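Local coordinates for protein LYND (Lyngbya aestuarii, PDB 4V1T) that probably catalyses the ATP-dependent cyclodehydration of cysteine residues in a precursor peptide to thiazolines, as a YcaO-family heterocyclase, at residues Q177-L182 against F196-T201; T201-C206 against S309-C314; H303-R308 against P361-V366. All coordinates share one frame; numbering follows the deposited sequence.

Contact 1: residues Q177-L182 against F196-T201; sequences QQTWLL and FVPGKT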
ATOM      1  N   GLN B 177      -9.790  19.715  31.469  1.00 62.87           N
ATOM      2  CA  GLN B 177      -8.579  19.616  30.658  1.00 59.18           C
ATOM      3  C   GLN B 177      -7.751  18.396  31.072  1.00 55.53           C
ATOM      4  O   GLN B 177      -6.524  18.446  31.141  1.00 49.70           O
ATOM      5  CB  GLN B 177      -7.761  20.911  30.738  1.00 65.04           C
ATOM      6  CG  GLN B 177      -8.177  21.933  29.687  1.00 76.60           C
ATOM      7  CD  GLN B 177      -7.675  23.337  29.980  1.00 78.52           C
ATOM      8  OE1 GLN B 177      -8.354  24.321  29.685  1.00 97.19           O
ATOM      9  NE2 GLN B 177      -6.483  23.440  30.554  1.00 65.97           N
ATOM     10  N   GLN B 178      -8.449  17.295  31.332  1.00 46.36           N
ATOM     11  CA  GLN B 178      -7.821  16.031  31.712  1.00 51.04           C
ATOM     12  C   GLN B 178      -7.507  15.193  30.480  1.00 47.41           C
ATOM     13  O   GLN B 178      -8.379  14.930  29.655  1.00 49.83           O
ATOM     14  CB  GLN B 178      -8.739  15.251  32.666  1.00 56.93           C
ATOM     15  CG  GLN B 178      -8.242  13.864  33.061  1.00 53.78           C
ATOM     16  CD  GLN B 178      -7.055  13.902  33.996  1.00 52.31           C
ATOM     17  OE1 GLN B 178      -7.106  14.519  35.051  1.00 65.93           O
ATOM     18  NE2 GLN B 178      -5.973  13.235  33.612  1.00 51.45           N
ATOM     19  N   THR B 179      -6.256  14.773  30.358  1.00 46.48           N
ATOM     20  CA  THR B 179      -5.860  13.870  29.300  1.00 43.75           C
ATOM     21  C   THR B 179      -6.163  12.437  29.753  1.00 41.03           C
ATOM     22  O   THR B 179      -5.849  12.058  30.875  1.00 35.64           O
ATOM     23  CB  THR B 179      -4.366  14.019  28.953  1.00 42.12           C
ATOM     24  OG1 THR B 179      -4.140  15.294  28.353  1.00 42.22           O
ATOM     25  CG2 THR B 179      -3.916  12.941  27.987  1.00 39.22           C
ATOM     26  N   TRP B 180      -6.775  11.645  28.882  1.00 40.00           N
ATOM     27  CA  TRP B 180      -7.144  10.290  29.247  1.00 39.20           C
ATOM     28  C   TRP B 180      -6.964   9.320  28.089  1.00 43.34           C
ATOM     29  O   TRP B 180      -6.914   9.728  26.927  1.00 34.65           O
ATOM     30  CB  TRP B 180      -8.584  10.246  29.761  1.00 40.01           C
ATOM     31  CG  TRP B 180      -9.619  10.809  28.819  1.00 45.87           C
ATOM     32  CD1 TRP B 180      -9.724  12.103  28.398  1.00 43.80           C
ATOM     33  CD2 TRP B 180     -10.719  10.103  28.217  1.00 42.60           C
ATOM     34  NE1 TRP B 180     -10.805  12.242  27.556  1.00 40.62           N
ATOM     35  CE2 TRP B 180     -11.432  11.031  27.434  1.00 43.34           C
ATOM     36  CE3 TRP B 180     -11.163   8.774  28.259  1.00 47.35           C
ATOM     37  CZ2 TRP B 180     -12.561  10.676  26.696  1.00 52.21           C
ATOM     38  CZ3 TRP B 180     -12.286   8.422  27.524  1.00 48.57           C
ATOM     39  CH2 TRP B 180     -12.972   9.370  26.755  1.00 50.91           C
ATOM     40  N   LEU B 181      -6.869   8.033  28.432  1.00 41.42           N
ATOM     41  CA  LEU B 181      -6.648   6.960  27.472  1.00 49.42           C
ATOM     42  C   LEU B 181      -7.793   5.948  27.510  1.00 52.68           C
ATOM     43  O   LEU B 181      -8.307   5.618  28.577  1.00 39.00           O
ATOM     44  CB  LEU B 181      -5.323   6.250  27.768  1.00 50.18           C
ATOM     45  CG  LEU B 181      -5.092   4.889  27.097  1.00 40.84           C
ATOM     46  CD1 LEU B 181      -4.958   5.035  25.601  1.00 41.93           C
ATOM     47  CD2 LEU B 181      -3.854   4.216  27.658  1.00 40.92           C
ATOM     48  N   LEU B 182      -8.188   5.461  26.337  1.00 37.63           N
ATOM     49  CA  LEU B 182      -9.188   4.415  26.237  1.00 45.24           C
ATOM     50  C   LEU B 182      -8.523   3.113  25.834  1.00 49.83           C
ATOM     51  O   LEU B 182      -7.605   3.097  25.020  1.00 40.82           O
ATOM     52  CB  LEU B 182     -10.272   4.775  25.221  1.00 43.26           C
ATOM     53  CG  LEU B 182     -11.687   5.058  25.715  1.00 55.94           C
ATOM     54  CD1 LEU B 182     -12.599   5.249  24.512  1.00 65.77           C
ATOM     55  CD2 LEU B 182     -12.222   3.967  26.627  1.00 65.02           C
ATOM     56  N   PHE B 196      -6.810  10.941  24.494  1.00 37.33           N
ATOM     57  CA  PHE B 196      -7.540  12.179  24.267  1.00 37.59           C
ATOM     58  C   PHE B 196      -6.846  13.330  24.985  1.00 40.58           C
ATOM     59  O   PHE B 196      -6.693  13.300  26.202  1.00 43.02           O
ATOM     60  CB  PHE B 196      -8.986  12.062  24.768  1.00 41.60           C
ATOM     61  CG  PHE B 196      -9.786  10.979  24.094  1.00 44.52           C
ATOM     62  CD1 PHE B 196     -10.339  11.186  22.847  1.00 43.87           C
ATOM     63  CD2 PHE B 196      -9.984   9.756  24.714  1.00 42.53           C
ATOM     64  CE1 PHE B 196     -11.082  10.203  22.233  1.00 39.28           C
ATOM     65  CE2 PHE B 196     -10.744   8.766  24.110  1.00 37.81           C
ATOM     66  CZ  PHE B 196     -11.289   8.987  22.867  1.00 41.31           C
ATOM     67  N   VAL B 197      -6.438  14.335  24.223  1.00 48.06           N
ATOM     68  CA  VAL B 197      -5.893  15.570  24.783  1.00 49.38           C
ATOM     69  C   VAL B 197      -6.852  16.727  24.461  1.00 45.32           C
ATOM     70  O   VAL B 197      -6.875  17.207  23.328  1.00 43.99           O
ATOM     71  CB  VAL B 197      -4.490  15.889  24.219  1.00 37.21           C
ATOM     72  CG1 VAL B 197      -3.889  17.070  24.968  1.00 44.62           C
ATOM     73  CG2 VAL B 197      -3.569  14.687  24.337  1.00 34.33           C
ATOM     74  N   PRO B 198      -7.662  17.158  25.448  1.00 52.49           N
ATOM     75  CA  PRO B 198      -8.636  18.239  25.239  1.00 56.55           C
ATOM     76  C   PRO B 198      -8.021  19.498  24.648  1.00 55.98           C
ATOM     77  O   PRO B 198      -7.079  20.032  25.216  1.00 55.09           O
ATOM     78  CB  PRO B 198      -9.155  18.513  26.649  1.00 57.71           C
ATOM     79  CG  PRO B 198      -9.063  17.202  27.326  1.00 51.76           C
ATOM     80  CD  PRO B 198      -7.812  16.553  26.782  1.00 54.44           C
ATOM     81  N   GLY B 199      -8.546  19.941  23.508  1.00 64.73           N
ATOM     82  CA  GLY B 199      -8.018  21.110  22.810  1.00 63.89           C
ATOM     83  C   GLY B 199      -7.086  20.776  21.652  1.00 55.68           C
ATOM     84  O   GLY B 199      -6.944  21.566  20.716  1.00 59.04           O
ATOM     85  N   LYS B 200      -6.451  19.609  21.710  1.00 51.21           N
ATOM     86  CA  LYS B 200      -5.517  19.188  20.663  1.00 54.25           C
ATOM     87  C   LYS B 200      -6.083  18.081  19.788  1.00 46.64           C
ATOM     88  O   LYS B 200      -6.279  18.272  18.594  1.00 65.85           O
ATOM     89  CB  LYS B 200      -4.198  18.733  21.282  1.00 62.52           C
ATOM     90  CG  LYS B 200      -3.374  19.891  21.809  1.00 77.38           C
ATOM     91  CD  LYS B 200      -2.104  19.431  22.504  1.00 77.69           C
ATOM     92  CE  LYS B 200      -1.748  20.359  23.654  1.00 63.35           C
ATOM     93  NZ  LYS B 200      -1.786  21.791  23.246  1.00 63.13           N
ATOM     94  N   THR B 201      -6.333  16.925  20.389  1.00 37.23           N
ATOM     95  CA  THR B 201      -6.887  15.788  19.657  1.00 38.14           C
ATOM     96  C   THR B 201      -8.397  15.909  19.581  1.00 41.69           C
ATOM     97  O   THR B 201      -8.991  16.801  20.190  1.00 35.94           O
ATOM     98  CB  THR B 201      -6.529  14.454  20.343  1.00 36.62           C
ATOM     99  OG1 THR B 201      -7.173  14.394  21.624  1.00 52.14           O
ATOM    100  CG2 THR B 201      -5.021  14.322  20.506  1.00 42.30           C
TER
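Two backbone hydrogen bonds join the start of strand 180-184 to the end of strand 189-196 in an antiparallel hydrogen-bonded pair, the open end of a beta-hairpin. Phe-196 N donates to Trp-180 O at 2.7 Å, nearly along the C=O axis; Trp-180 N answers with a longer bond, in the carbonyl plane, to Phe-196 O at 3.2 Å. Just outside the pair, Thr-179 CA makes a CA-H...O contact with Phe-196 O at 3.3 Å.

The aromatic contact follows from this pairing, since both rings leave on one face of the sheet. Trp-180 CG takes the crowded position between its backbone N and carbonyl carbon (chi1 56°), and the indole crosses the phenyl ring in an offset stack, its six-membered ring centroid 4.2 Å from that of Phe-196 with planes at 26°. Phe-196 CB prolongs the overlap as a CH-pi contact, 3.7 Å from the centroid of the five-membered ring. Leu-182 CD1 meets Phe-196 in plane at its edge, 4.0 Å from CE2. An alanine in place of Trp-180 would remove the indole, the stacking partner of Phe-196, whose ring would probably be less firmly held.

Pro-198 CG rests 3.3 Å from Gln-178 O. Helix 165-176 lies against Trp-180 through Asn-170 and Ala-173, and against Pro-198 through Leu-174, while Thr-179 and Val-197 pack on Trp-267 of helix 250-275.

Contact 2: residues T201-C206 against S309-C314; sequences TGCWDC and SQCPTC. With ZN (zinc ion), chain K.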
ATOM      1  N   THR B 201      -6.333  16.925  20.389  1.00 37.23           N
ATOM      2  CA  THR B 201      -6.887  15.788  19.657  1.00 38.14           C
ATOM      3  C   THR B 201      -8.397  15.909  19.581  1.00 41.69           C
ATOM      4  O   THR B 201      -8.991  16.801  20.190  1.00 35.94           O
ATOM      5  CB  THR B 201      -6.529  14.454  20.343  1.00 36.62           C
ATOM      6  OG1 THR B 201      -7.173  14.394  21.624  1.00 52.14           O
ATOM      7  CG2 THR B 201      -5.021  14.322  20.506  1.00 42.30           C
ATOM      8  N   GLY B 202      -9.023  14.998  18.844  1.00 42.53           N
ATOM      9  CA  GLY B 202     -10.464  14.904  18.852  1.00 41.22           C
ATOM     10  C   GLY B 202     -10.934  14.405  20.206  1.00 43.49           C
ATOM     11  O   GLY B 202     -10.154  13.845  20.963  1.00 35.60           O
ATOM     12  N   CYS B 203     -12.204  14.632  20.517  1.00 40.72           N
ATOM     13  CA  CYS B 203     -12.792  14.138  21.757  1.00 40.08           C
ATOM     14  C   CYS B 203     -13.405  12.756  21.515  1.00 47.45           C
ATOM     15  O   CYS B 203     -13.336  12.217  20.402  1.00 49.57           O
ATOM     16  CB  CYS B 203     -13.837  15.132  22.260  1.00 44.21           C
ATOM     17  SG  CYS B 203     -15.263  15.398  21.146  1.00 39.55           S
ATOM     18  N   TRP B 204     -13.987  12.166  22.553  1.00 44.39           N
ATOM     19  CA  TRP B 204     -14.635  10.870  22.403  1.00 47.21           C
ATOM     20  C   TRP B 204     -15.844  10.979  21.481  1.00 47.14           C
ATOM     21  O   TRP B 204     -16.198  10.021  20.797  1.00 48.39           O
ATOM     22  CB  TRP B 204     -15.056  10.316  23.757  1.00 44.87           C
ATOM     23  CG  TRP B 204     -15.932   9.111  23.650  1.00 46.23           C
ATOM     24  CD1 TRP B 204     -15.531   7.808  23.563  1.00 43.72           C
ATOM     25  CD2 TRP B 204     -17.354   9.102  23.602  1.00 42.07           C
ATOM     26  NE1 TRP B 204     -16.630   6.984  23.462  1.00 44.35           N
ATOM     27  CE2 TRP B 204     -17.761   7.753  23.488  1.00 52.79           C
ATOM     28  CE3 TRP B 204     -18.332  10.099  23.643  1.00 55.03           C
ATOM     29  CZ2 TRP B 204     -19.103   7.378  23.426  1.00 52.64           C
ATOM     30  CZ3 TRP B 204     -19.669   9.725  23.581  1.00 51.03           C
ATOM     31  CH2 TRP B 204     -20.039   8.373  23.472  1.00 57.93           C
ATOM     32  N   ASP B 205     -16.459  12.155  21.450  1.00 40.43           N
ATOM     33  CA  ASP B 205     -17.608  12.382  20.594  1.00 44.19           C
ATOM     34  C   ASP B 205     -17.199  12.425  19.120  1.00 52.72           C
ATOM     35  O   ASP B 205     -17.960  11.984  18.246  1.00 42.53           O
ATOM     36  CB  ASP B 205     -18.314  13.684  20.985  1.00 54.47           C
ATOM     37  CG  ASP B 205     -19.814  13.600  20.840  1.00 66.05           C
ATOM     38  OD1 ASP B 205     -20.294  12.750  20.068  1.00 77.91           O
ATOM     39  OD2 ASP B 205     -20.508  14.388  21.506  1.00 67.12           O
ATOM     40  N   CYS B 206     -16.019  12.983  18.840  1.00 43.90           N
ATOM     41  CA  CYS B 206     -15.440  12.933  17.491  1.00 50.98           C
ATOM     42  C   CYS B 206     -15.354  11.488  16.996  1.00 41.23           C
ATOM     43  O   CYS B 206     -15.672  11.184  15.849  1.00 47.98           O
ATOM     44  CB  CYS B 206     -14.036  13.557  17.452  1.00 50.81           C
ATOM     45  SG  CYS B 206     -13.946  15.337  17.731  1.00 48.48           S
ATOM     46  N   SER B 309     -13.937  19.743  13.526  1.00 44.49           N
ATOM     47  CA  SER B 309     -14.107  21.168  13.847  1.00 47.53           C
ATOM     48  C   SER B 309     -15.548  21.494  14.208  1.00 53.28           C
ATOM     49  O   SER B 309     -15.798  22.426  14.972  1.00 51.81           O
ATOM     50  CB  SER B 309     -13.675  22.046  12.672  1.00 51.54           C
ATOM     51  OG  SER B 309     -12.442  21.601  12.137  1.00 72.55           O
ATOM     52  N   GLN B 310     -16.483  20.722  13.656  1.00 46.70           N
ATOM     53  CA  GLN B 310     -17.901  20.941  13.869  1.00 53.09           C
ATOM     54  C   GLN B 310     -18.468  20.031  14.950  1.00 60.84           C
ATOM     55  O   GLN B 310     -19.673  19.824  15.023  1.00 74.44           O
ATOM     56  CB  GLN B 310     -18.673  20.758  12.553  1.00 43.38           C
ATOM     57  CG  GLN B 310     -18.838  19.324  12.061  1.00 40.41           C
ATOM     58  CD  GLN B 310     -17.655  18.826  11.262  1.00 45.80           C
ATOM     59  OE1 GLN B 310     -16.496  19.032  11.634  1.00 50.83           O
ATOM     60  NE2 GLN B 310     -17.937  18.152  10.154  1.00 43.59           N
ATOM     61  N   CYS B 311     -17.602  19.496  15.802  1.00 62.94           N
ATOM     62  CA  CYS B 311     -18.055  18.594  16.848  1.00 55.16           C
ATOM     63  C   CYS B 311     -19.003  19.305  17.806  1.00 47.65           C
ATOM     64  O   CYS B 311     -18.655  20.358  18.345  1.00 52.61           O
ATOM     65  CB  CYS B 311     -16.873  18.034  17.631  1.00 45.66           C
ATOM     66  SG  CYS B 311     -17.366  16.909  18.958  1.00 57.32           S
ATOM     67  N   PRO B 312     -20.199  18.734  18.036  1.00 51.27           N
ATOM     68  CA  PRO B 312     -21.137  19.342  19.000  1.00 53.14           C
ATOM     69  C   PRO B 312     -20.570  19.501  20.406  1.00 55.36           C
ATOM     70  O   PRO B 312     -21.064  20.323  21.152  1.00 51.82           O
ATOM     71  CB  PRO B 312     -22.324  18.358  19.025  1.00 57.77           C
ATOM     72  CG  PRO B 312     -21.915  17.180  18.205  1.00 61.12           C
ATOM     73  CD  PRO B 312     -20.831  17.635  17.285  1.00 56.32           C
ATOM     74  N   THR B 313     -19.544  18.733  20.757  1.00 48.20           N
ATOM     75  CA  THR B 313     -19.017  18.733  22.121  1.00 54.87           C
ATOM     76  C   THR B 313     -17.740  19.574  22.257  1.00 53.73           C
ATOM     77  O   THR B 313     -17.688  20.479  23.076  1.00 57.17           O
ATOM     78  CB  THR B 313     -18.720  17.293  22.581  1.00 50.99           C
ATOM     79  OG1 THR B 313     -19.870  16.480  22.353  1.00 49.87           O
ATOM     80  CG2 THR B 313     -18.371  17.245  24.042  1.00 49.14           C
ATOM     81  N   CYS B 314     -16.722  19.270  21.449  1.00 60.01           N
ATOM     82  CA  CYS B 314     -15.425  19.936  21.575  1.00 63.32           C
ATOM     83  C   CYS B 314     -15.143  20.975  20.485  1.00 53.47           C
ATOM     84  O   CYS B 314     -14.085  21.583  20.473  1.00 58.84           O
ATOM     85  CB  CYS B 314     -14.305  18.892  21.589  1.00 56.71           C
ATOM     86  SG  CYS B 314     -13.852  18.261  19.960  1.00 53.70           S
TER
HETATM   87 ZN    ZN K 776     -15.147  16.435  19.459  1.00138.08          ZN
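Four cysteine side chains converge on one zinc ion, two from each segment, in a Cys4 site built from two CxxC pairs. Cys-203 SG lies 2.0 Å from ZN and Cys-206 SG 2.4 Å from it, whereas Cys-311 SG and Cys-314 SG each stand at 2.3 Å. Cys-203 and Cys-314 both place SG in the crowded position between backbone N and carbonyl carbon (chi1 62° and 80°), and their CB atoms approach to 3.8 Å; Cys-311 instead extends its SG anti to its own N (chi1 180°), and Cys-206 holds its SG anti to the carbonyl carbon, beside the backbone N.

Backbone N-H groups point at three of the four sulfurs. Thr-313 N donates to Cys-311 SG at 3.4 Å, and Cys-314 N reaches the same Cys-311 SG almost straight at 3.5 Å, as in zinc knuckles. On the other segment Cys-203 is the N-cap of helix 204-213, and weak reciprocal N-H...S bonds with Cys-206 make a capping box. Such donors would probably help stabilise negative charge on thiolate ligands.

Beside the metal, Asp-205 and Thr-313 cross at about a right angle. Thr-313 OG1 donates to the anti lone pair of Asp-205 OD2 over a very short 2.3 Å, a length probably owed partly to the model and no sign of special strength.

The site looks structural, tying the start of helix 204-213 to the loop that follows strand 299-304. Helix 165-176 flanks it: Asn-170 touches Cys-203 and accepts from Trp-204 N, Leu-174 meets Thr-313, and Trp-204 packs on Trp-180 and Leu-182 of strand 180-184.

Contact 3: residues H303-R308 against P361-V366; sequences HILIKR and PVTGVV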
ATOM      1  N   HIS B 303      -5.523   3.480  13.230  1.00 41.42           N
ATOM      2  CA  HIS B 303      -6.675   4.259  12.774  1.00 41.14           C
ATOM      3  C   HIS B 303      -6.553   5.707  13.261  1.00 42.68           C
ATOM      4  O   HIS B 303      -6.501   5.956  14.461  1.00 50.05           O
ATOM      5  CB  HIS B 303      -7.980   3.632  13.280  1.00 36.03           C
ATOM      6  CG  HIS B 303      -8.019   2.145  13.156  1.00 39.31           C
ATOM      7  ND1 HIS B 303      -8.558   1.509  12.060  1.00 49.32           N
ATOM      8  CD2 HIS B 303      -7.572   1.164  13.977  1.00 62.65           C
ATOM      9  CE1 HIS B 303      -8.459   0.202  12.220  1.00 38.73           C
ATOM     10  NE2 HIS B 303      -7.859  -0.033  13.371  1.00 50.65           N
ATOM     11  N   ILE B 304      -6.520   6.650  12.321  1.00 38.44           N
ATOM     12  CA  ILE B 304      -6.346   8.061  12.646  1.00 42.66           C
ATOM     13  C   ILE B 304      -7.663   8.704  13.072  1.00 44.81           C
ATOM     14  O   ILE B 304      -8.624   8.700  12.320  1.00 47.67           O
ATOM     15  CB  ILE B 304      -5.795   8.863  11.453  1.00 42.52           C
ATOM     16  CG1 ILE B 304      -4.495   8.246  10.918  1.00 55.15           C
ATOM     17  CG2 ILE B 304      -5.563  10.326  11.850  1.00 41.92           C
ATOM     18  CD1 ILE B 304      -3.252   8.640  11.684  1.00 52.49           C
ATOM     19  N   LEU B 305      -7.686   9.289  14.260  1.00 44.90           N
ATOM     20  CA  LEU B 305      -8.835  10.051  14.721  1.00 39.63           C
ATOM     21  C   LEU B 305      -8.686  11.521  14.353  1.00 37.81           C
ATOM     22  O   LEU B 305      -7.804  12.209  14.862  1.00 40.80           O
ATOM     23  CB  LEU B 305      -9.006   9.914  16.238  1.00 42.51           C
ATOM     24  CG  LEU B 305     -10.078  10.814  16.861  1.00 47.60           C
ATOM     25  CD1 LEU B 305     -11.455  10.477  16.297  1.00 52.06           C
ATOM     26  CD2 LEU B 305     -10.073  10.690  18.378  1.00 55.02           C
ATOM     27  N   ILE B 306      -9.564  11.998  13.481  1.00 47.71           N
ATOM     28  CA  ILE B 306      -9.574  13.401  13.111  1.00 53.74           C
ATOM     29  C   ILE B 306     -10.399  14.181  14.128  1.00 42.95           C
ATOM     30  O   ILE B 306     -11.500  13.789  14.470  1.00 43.36           O
ATOM     31  CB  ILE B 306     -10.142  13.615  11.688  1.00 54.49           C
ATOM     32  CG1 ILE B 306      -9.129  13.171  10.631  1.00 55.65           C
ATOM     33  CG2 ILE B 306     -10.462  15.094  11.439  1.00 53.71           C
ATOM     34  CD1 ILE B 306      -9.046  11.683  10.435  1.00 71.14           C
ATOM     35  N   LYS B 307      -9.850  15.280  14.613  1.00 49.05           N
ATOM     36  CA  LYS B 307     -10.600  16.198  15.457  1.00 41.47           C
ATOM     37  C   LYS B 307     -11.577  16.962  14.573  1.00 46.90           C
ATOM     38  O   LYS B 307     -11.169  17.721  13.702  1.00 57.65           O
ATOM     39  CB  LYS B 307      -9.652  17.156  16.177  1.00 38.56           C
ATOM     40  CG  LYS B 307     -10.342  18.261  16.965  1.00 46.48           C
ATOM     41  CD  LYS B 307      -9.316  19.147  17.648  1.00 58.96           C
ATOM     42  CE  LYS B 307      -9.690  20.622  17.587  1.00 65.68           C
ATOM     43  NZ  LYS B 307     -10.447  21.054  18.784  1.00 58.44           N
ATOM     44  N   ARG B 308     -12.867  16.744  14.798  1.00 50.17           N
ATOM     45  CA  ARG B 308     -13.903  17.369  13.981  1.00 49.84           C
ATOM     46  C   ARG B 308     -14.133  18.798  14.433  1.00 39.59           C
ATOM     47  O   ARG B 308     -14.489  19.047  15.585  1.00 42.98           O
ATOM     48  CB  ARG B 308     -15.207  16.561  14.049  1.00 49.14           C
ATOM     49  CG  ARG B 308     -15.009  15.075  13.772  1.00 42.14           C
ATOM     50  CD  ARG B 308     -16.321  14.308  13.819  1.00 44.18           C
ATOM     51  NE  ARG B 308     -17.233  14.730  12.753  1.00 42.32           N
ATOM     52  CZ  ARG B 308     -18.470  15.189  12.932  1.00 54.14           C
ATOM     53  NH1 ARG B 308     -18.993  15.293  14.146  1.00 50.01           N
ATOM     54  NH2 ARG B 308     -19.200  15.535  11.878  1.00 48.71           N
ATOM     55  N   PRO B 361     -12.551   1.030   9.145  1.00 52.50           N
ATOM     56  CA  PRO B 361     -13.883   0.669   9.632  1.00 50.54           C
ATOM     57  C   PRO B 361     -14.144   1.091  11.074  1.00 46.10           C
ATOM     58  O   PRO B 361     -15.213   0.816  11.600  1.00 52.93           O
ATOM     59  CB  PRO B 361     -13.894  -0.855   9.503  1.00 53.86           C
ATOM     60  CG  PRO B 361     -12.478  -1.250   9.671  1.00 54.40           C
ATOM     61  CD  PRO B 361     -11.649  -0.135   9.089  1.00 48.33           C
ATOM     62  N   VAL B 362     -13.174   1.766  11.695  1.00 38.29           N
ATOM     63  CA  VAL B 362     -13.285   2.200  13.087  1.00 42.21           C
ATOM     64  C   VAL B 362     -13.420   3.715  13.169  1.00 46.09           C
ATOM     65  O   VAL B 362     -14.399   4.231  13.713  1.00 48.86           O
ATOM     66  CB  VAL B 362     -12.053   1.752  13.905  1.00 53.67           C
ATOM     67  CG1 VAL B 362     -12.141   2.243  15.347  1.00 50.60           C
ATOM     68  CG2 VAL B 362     -11.913   0.236  13.855  1.00 52.59           C
ATOM     69  N   THR B 363     -12.442   4.414  12.614  1.00 49.34           N
ATOM     70  CA  THR B 363     -12.364   5.870  12.698  1.00 55.92           C
ATOM     71  C   THR B 363     -12.611   6.551  11.355  1.00 56.12           C
ATOM     72  O   THR B 363     -12.673   7.781  11.274  1.00 56.42           O
ATOM     73  CB  THR B 363     -10.969   6.303  13.202  1.00 53.04           C
ATOM     74  OG1 THR B 363     -11.026   7.647  13.670  1.00 83.15           O
ATOM     75  CG2 THR B 363      -9.946   6.192  12.087  1.00 48.52           C
ATOM     76  N   GLY B 364     -12.727   5.746  10.304  1.00 56.46           N
ATOM     77  CA  GLY B 364     -12.815   6.266   8.951  1.00 66.01           C
ATOM     78  C   GLY B 364     -14.232   6.418   8.436  1.00 62.95           C
ATOM     79  O   GLY B 364     -15.194   6.276   9.178  1.00 61.50           O
ATOM     80  N   VAL B 365     -14.340   6.700   7.144  1.00 66.77           N
ATOM     81  CA  VAL B 365     -15.629   6.892   6.481  1.00 65.51           C
ATOM     82  C   VAL B 365     -15.815   5.901   5.341  1.00 63.56           C
ATOM     83  O   VAL B 365     -16.909   5.789   4.807  1.00 63.60           O
ATOM     84  CB  VAL B 365     -15.779   8.322   5.926  1.00 66.16           C
ATOM     85  CG1 VAL B 365     -15.700   9.327   7.057  1.00 73.44           C
ATOM     86  CG2 VAL B 365     -14.701   8.606   4.897  1.00 78.59           C
ATOM     87  N   VAL B 366     -14.740   5.209   4.955  1.00 61.80           N
ATOM     88  CA  VAL B 366     -14.831   4.121   3.979  1.00 67.78           C
ATOM     89  C   VAL B 366     -14.283   2.839   4.600  1.00 60.41           C
ATOM     90  O   VAL B 366     -13.212   2.836   5.193  1.00 56.06           O
ATOM     91  CB  VAL B 366     -14.105   4.464   2.652  1.00 63.05           C
ATOM     92  CG1 VAL B 366     -14.350   5.909   2.270  1.00 68.28           C
ATOM     93  CG2 VAL B 366     -12.625   4.261   2.746  1.00 74.54           C
TER
HETATM   94  O   HOH W   1     -11.839  10.213  12.529  1.00 37.11           O
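His-303 offers one face of its imidazole to Val-362, whose CG2 lies over it in a CH-pi contact, 4.0 Å from the ring centroid and 17° off the normal. This histidine belongs to strand 299-304, an outermost strand of the seven-stranded mixed sheet, and the contact lays the irregular segment 361-366 against the end of that strand. Val-362 CG2 is displaced toward the rim of the ring and comes closest to His-303 CE1, at 3.8 Å; the two side chains cross at about a right angle. Ring rotation is fixed at both nitrogens: His-303 ND1 is hydrogen-bonded to Ser-360 OG and NE2 to Thr-292 OG1. Since Ser-360 OG also takes part in hydrogen bonds with the backbone N of Val-362 and Thr-363, one hydroxyl ties the ring to the segment that covers it.

Thr-363 supplies the polar link. Its OG1, anti to the backbone N (chi1 -162°), donates to Ile-304 O at 2.9 Å, although that oxygen is less surely placed. On the apolar side, Thr-363 CG2 is 3.4 Å from His-303 CB.

Helix 204-213 packs close by, Leu-207 touching Leu-305 and Leu-211 touching Val-362, while Arg-210 NH1 donates a hydrogen bond to Thr-363 O. That carbonyl is also one end of a water bridge: the water accepts from Ile-306 N at 3.0 Å and donates to Thr-363 O at 2.9 Å.

The three contacts are neighbours in one region of the fold, with contact 2 in the middle: its centre is 11 Å from that of contact 1 and 12 Å from that of contact 3, while contacts 1 and 3 are 16 Å apart. Contacts 1 and 3 reach the same mixed sheet. Along the chain contact 1 ends at Thr-201, where contact 2 begins, and the segments of contacts 2 and 3 alternate. Phe-196 CE1 bridges all three neighbourhoods, 3.5 Å from Trp-204 N and 4.0 Å from Leu-305 CD2. The sheet, and the zinc site with the helix 204-213 that starts in it, are thereby joined; in sequence, segment 361-366 lies within the span holding the ADP pocket residues.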